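Local coordinates for protein collagen adhesin (Enterococcus faecalis, PDB 2OKM) that probably binds collagen as a cell-wall-anchored surface adhesin, this chain being its collagen-binding N2 region, at residues F54-V59 and A70-Q75. Sequence-based numbering, arbitrary orientation.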
ATOM      1  N   PHE A  54      -0.922  -2.059  10.029  1.00 11.82           N
ATOM      2  CA  PHE A  54      -0.775  -2.777   8.766  1.00 10.70           C
ATOM      3  C   PHE A  54      -1.142  -4.254   8.721  1.00 11.18           C
ATOM      4  O   PHE A  54      -0.759  -5.026   9.593  1.00 11.73           O
ATOM      5  CB  PHE A  54       0.660  -2.649   8.247  1.00 10.76           C
ATOM      6  CG  PHE A  54       1.010  -1.281   7.735  1.00 10.19           C
ATOM      7  CD1 PHE A  54       1.200  -0.214   8.613  1.00 10.79           C
ATOM      8  CD2 PHE A  54       1.162  -1.061   6.370  1.00 11.20           C
ATOM      9  CE1 PHE A  54       1.535   1.051   8.132  1.00 11.77           C
ATOM     10  CE2 PHE A  54       1.497   0.200   5.882  1.00 11.65           C
ATOM     11  CZ  PHE A  54       1.684   1.259   6.765  1.00 12.18           C
ATOM     12  N   THR A  55      -1.895  -4.636   7.692  1.00 11.69           N
ATOM     13  CA  THR A  55      -2.231  -6.040   7.472  1.00 10.55           C
ATOM     14  C   THR A  55      -2.057  -6.267   5.979  1.00  9.13           C
ATOM     15  O   THR A  55      -2.236  -5.346   5.171  1.00  9.30           O
ATOM     16  CB  THR A  55      -3.675  -6.432   7.896  1.00 11.96           C
ATOM     17  OG1 THR A  55      -4.634  -5.760   7.077  1.00 12.48           O
ATOM     18  CG2 THR A  55      -3.911  -6.092   9.356  1.00 13.44           C
ATOM     19  N   PHE A  56      -1.692  -7.490   5.618  1.00  9.44           N
ATOM     20  CA  PHE A  56      -1.460  -7.834   4.225  1.00  9.90           C
ATOM     21  C   PHE A  56      -2.356  -8.973   3.752  1.00 10.23           C
ATOM     22  O   PHE A  56      -2.330 -10.072   4.305  1.00 10.22           O
ATOM     23  CB  PHE A  56       0.014  -8.205   4.015  1.00  8.20           C
ATOM     24  CG  PHE A  56       0.971  -7.084   4.302  1.00  9.44           C
ATOM     25  CD1 PHE A  56       1.243  -6.701   5.612  1.00 10.00           C
ATOM     26  CD2 PHE A  56       1.589  -6.397   3.258  1.00 10.54           C
ATOM     27  CE1 PHE A  56       2.121  -5.648   5.880  1.00 11.45           C
ATOM     28  CE2 PHE A  56       2.469  -5.344   3.515  1.00 10.07           C
ATOM     29  CZ  PHE A  56       2.734  -4.970   4.830  1.00 11.42           C
ATOM     30  N   ASP A  57      -3.137  -8.680   2.715  1.00  9.81           N
ATOM     31  CA  ASP A  57      -4.085  -9.605   2.084  1.00 10.42           C
ATOM     32  C   ASP A  57      -3.338 -10.122   0.855  1.00 10.90           C
ATOM     33  O   ASP A  57      -3.305  -9.456  -0.179  1.00 10.83           O
ATOM     34  CB  ASP A  57      -5.322  -8.793   1.683  1.00 11.48           C
ATOM     35  CG  ASP A  57      -6.400  -9.621   1.023  1.00 14.71           C
ATOM     36  OD1 ASP A  57      -6.152 -10.797   0.685  1.00 15.06           O
ATOM     37  OD2 ASP A  57      -7.508  -9.066   0.837  1.00 17.15           O
ATOM     38  N   ILE A  58      -2.737 -11.306   0.985  1.00  9.44           N
ATOM     39  CA  ILE A  58      -1.912 -11.893  -0.073  1.00 10.18           C
ATOM     40  C   ILE A  58      -2.583 -13.056  -0.789  1.00 10.24           C
ATOM     41  O   ILE A  58      -2.981 -14.036  -0.162  1.00 10.77           O
ATOM     42  CB  ILE A  58      -0.574 -12.365   0.530  1.00  9.66           C
ATOM     43  CG1 ILE A  58      -0.008 -11.265   1.433  1.00 11.36           C
ATOM     44  CG2 ILE A  58       0.423 -12.694  -0.577  1.00 11.91           C
ATOM     45  CD1 ILE A  58       1.292 -11.639   2.111  1.00 11.96           C
ATOM     46  N   VAL A  59      -2.678 -12.954  -2.112  1.00  9.98           N
ATOM     47  CA  VAL A  59      -3.349 -13.988  -2.889  1.00 10.72           C
ATOM     48  C   VAL A  59      -2.657 -14.435  -4.172  1.00 12.18           C
ATOM     49  O   VAL A  59      -2.177 -13.614  -4.951  1.00 10.57           O
ATOM     50  CB  VAL A  59      -4.777 -13.514  -3.286  1.00 12.14           C
ATOM     51  CG1 VAL A  59      -5.503 -14.608  -4.056  1.00 12.61           C
ATOM     52  CG2 VAL A  59      -5.568 -13.123  -2.047  1.00 12.59           C
ATOM     53  N   ALA A  70       4.688  -7.936  10.866  1.00 14.33           N
ATOM     54  CA  ALA A  70       5.767  -8.768  11.390  1.00 14.14           C
ATOM     55  C   ALA A  70       5.842 -10.083  10.615  1.00 14.62           C
ATOM     56  O   ALA A  70       6.928 -10.542  10.266  1.00 15.09           O
ATOM     57  CB  ALA A  70       5.549  -9.041  12.879  1.00 15.48           C
ATOM     58  N   GLU A  71       4.683 -10.678  10.340  1.00 14.85           N
ATOM     59  CA  GLU A  71       4.625 -11.936   9.600  1.00 14.73           C
ATOM     60  C   GLU A  71       5.056 -11.732   8.146  1.00 13.72           C
ATOM     61  O   GLU A  71       5.733 -12.579   7.562  1.00 13.63           O
ATOM     62  CB  GLU A  71       3.206 -12.518   9.680  1.00 16.63           C
ATOM     63  CG  GLU A  71       2.868 -13.071  11.069  1.00 20.10           C
ATOM     64  CD  GLU A  71       1.379 -13.294  11.304  1.00 22.56           C
ATOM     65  OE1 GLU A  71       1.032 -13.893  12.345  1.00 25.63           O
ATOM     66  OE2 GLU A  71       0.553 -12.867  10.468  1.00 22.65           O
ATOM     67  N   PHE A  72       4.665 -10.596   7.574  1.00 12.32           N
ATOM     68  CA  PHE A  72       5.010 -10.233   6.202  1.00 11.60           C
ATOM     69  C   PHE A  72       6.533 -10.239   6.059  1.00 12.32           C
ATOM     70  O   PHE A  72       7.088 -10.762   5.092  1.00 12.38           O
ATOM     71  CB  PHE A  72       4.447  -8.833   5.907  1.00 11.62           C
ATOM     72  CG  PHE A  72       4.842  -8.267   4.566  1.00 12.27           C
ATOM     73  CD1 PHE A  72       4.220  -8.694   3.395  1.00 11.44           C
ATOM     74  CD2 PHE A  72       5.814  -7.272   4.482  1.00 12.45           C
ATOM     75  CE1 PHE A  72       4.561  -8.131   2.160  1.00 11.60           C
ATOM     76  CE2 PHE A  72       6.162  -6.704   3.255  1.00 11.69           C
ATOM     77  CZ  PHE A  72       5.537  -7.133   2.093  1.00 10.06           C
ATOM     78  N   GLU A  73       7.210  -9.654   7.040  1.00 12.51           N
ATOM     79  CA  GLU A  73       8.660  -9.591   7.012  1.00 13.15           C
ATOM     80  C   GLU A  73       9.316 -10.919   7.386  1.00 13.67           C
ATOM     81  O   GLU A  73      10.277 -11.343   6.746  1.00 14.21           O
ATOM     82  CB  GLU A  73       9.142  -8.478   7.943  1.00 14.15           C
ATOM     83  CG  GLU A  73       8.755  -7.097   7.444  1.00 15.52           C
ATOM     84  CD  GLU A  73       9.222  -5.986   8.358  1.00 18.62           C
ATOM     85  OE1 GLU A  73       9.361  -4.844   7.873  1.00 17.50           O
ATOM     86  OE2 GLU A  73       9.439  -6.249   9.560  1.00 22.95           O
ATOM     87  N   GLN A  74       8.791 -11.576   8.413  1.00 14.69           N
ATOM     88  CA  GLN A  74       9.344 -12.848   8.866  1.00 17.15           C
ATOM     89  C   GLN A  74       9.266 -13.918   7.780  1.00 16.86           C
ATOM     90  O   GLN A  74      10.162 -14.758   7.659  1.00 17.71           O
ATOM     91  CB  GLN A  74       8.598 -13.321  10.122  1.00 19.68           C
ATOM     92  CG  GLN A  74       9.238 -14.501  10.854  1.00 25.22           C
ATOM     93  CD  GLN A  74       9.122 -15.808  10.098  1.00 28.49           C
ATOM     94  OE1 GLN A  74       8.028 -16.223   9.716  1.00 30.52           O
ATOM     95  NE2 GLN A  74      10.255 -16.470   9.883  1.00 30.92           N
ATOM     96  N   GLN A  75       8.206 -13.877   6.977  1.00 14.80           N
ATOM     97  CA  GLN A  75       8.017 -14.862   5.917  1.00 14.79           C
ATOM     98  C   GLN A  75       8.719 -14.553   4.598  1.00 14.60           C
ATOM     99  O   GLN A  75       8.536 -15.265   3.611  1.00 15.82           O
ATOM    100  CB  GLN A  75       6.521 -15.091   5.688  1.00 15.58           C
ATOM    101  CG  GLN A  75       5.866 -15.842   6.839  1.00 15.79           C
ATOM    102  CD  GLN A  75       4.374 -16.017   6.664  1.00 17.04           C
ATOM    103  OE1 GLN A  75       3.900 -16.353   5.579  1.00 18.40           O
ATOM    104  NE2 GLN A  75       3.622 -15.807   7.742  1.00 18.15           N
TER
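F56 and F72 form an offset stack in a buried apolar contact beneath the short helix 69-74, at the margin of a collagen-binding domain built from antiparallel beta sheets, and so join that helix to strand 55-59. The ring planes lie only 10° apart and the centroids are 3.9 Å from each other, so the rings are nearly parallel and close. The parallel displacement shows in what lies over each ring: F72 CG sits above the centre of the F56 ring, and F56 CE2 above the centre of the F72 ring. The closest approach, F56 CD2 to F72 CD1 at 3.5 Å, is an ordinary van der Waals distance. Although the rings are nearly parallel, the two side chains cross at about a right angle. With CG anti to the backbone N (chi1 174°), F72 carries its ring out from the helix to lie over the F56 face, while F56 holds CG anti to its own carbonyl carbon. The shift also brings F72 CB over the same F56 face, 4.0 Å from the F56 ring centroid and 19° off its normal, adding a CH-pi contact to the stack.

No hydrogen bond spans the two segments, and the buried interface of 149 Å² rests on apolar packing. The helix comes directly after strand 64-68, the antiparallel neighbour of 55-59 through backbone bonds such as F56 with I67. F56 also packs on V104 of strand 101-110, while F92 meets F72 with its ring plane steeply inclined. Two residues beyond F56, and pointing to the same side of the strand, I58 approaches F72 at the ring edge, near its plane. An extended chain carries the I58 methyl there, ending with CD1 4.3 Å from F72 CD1.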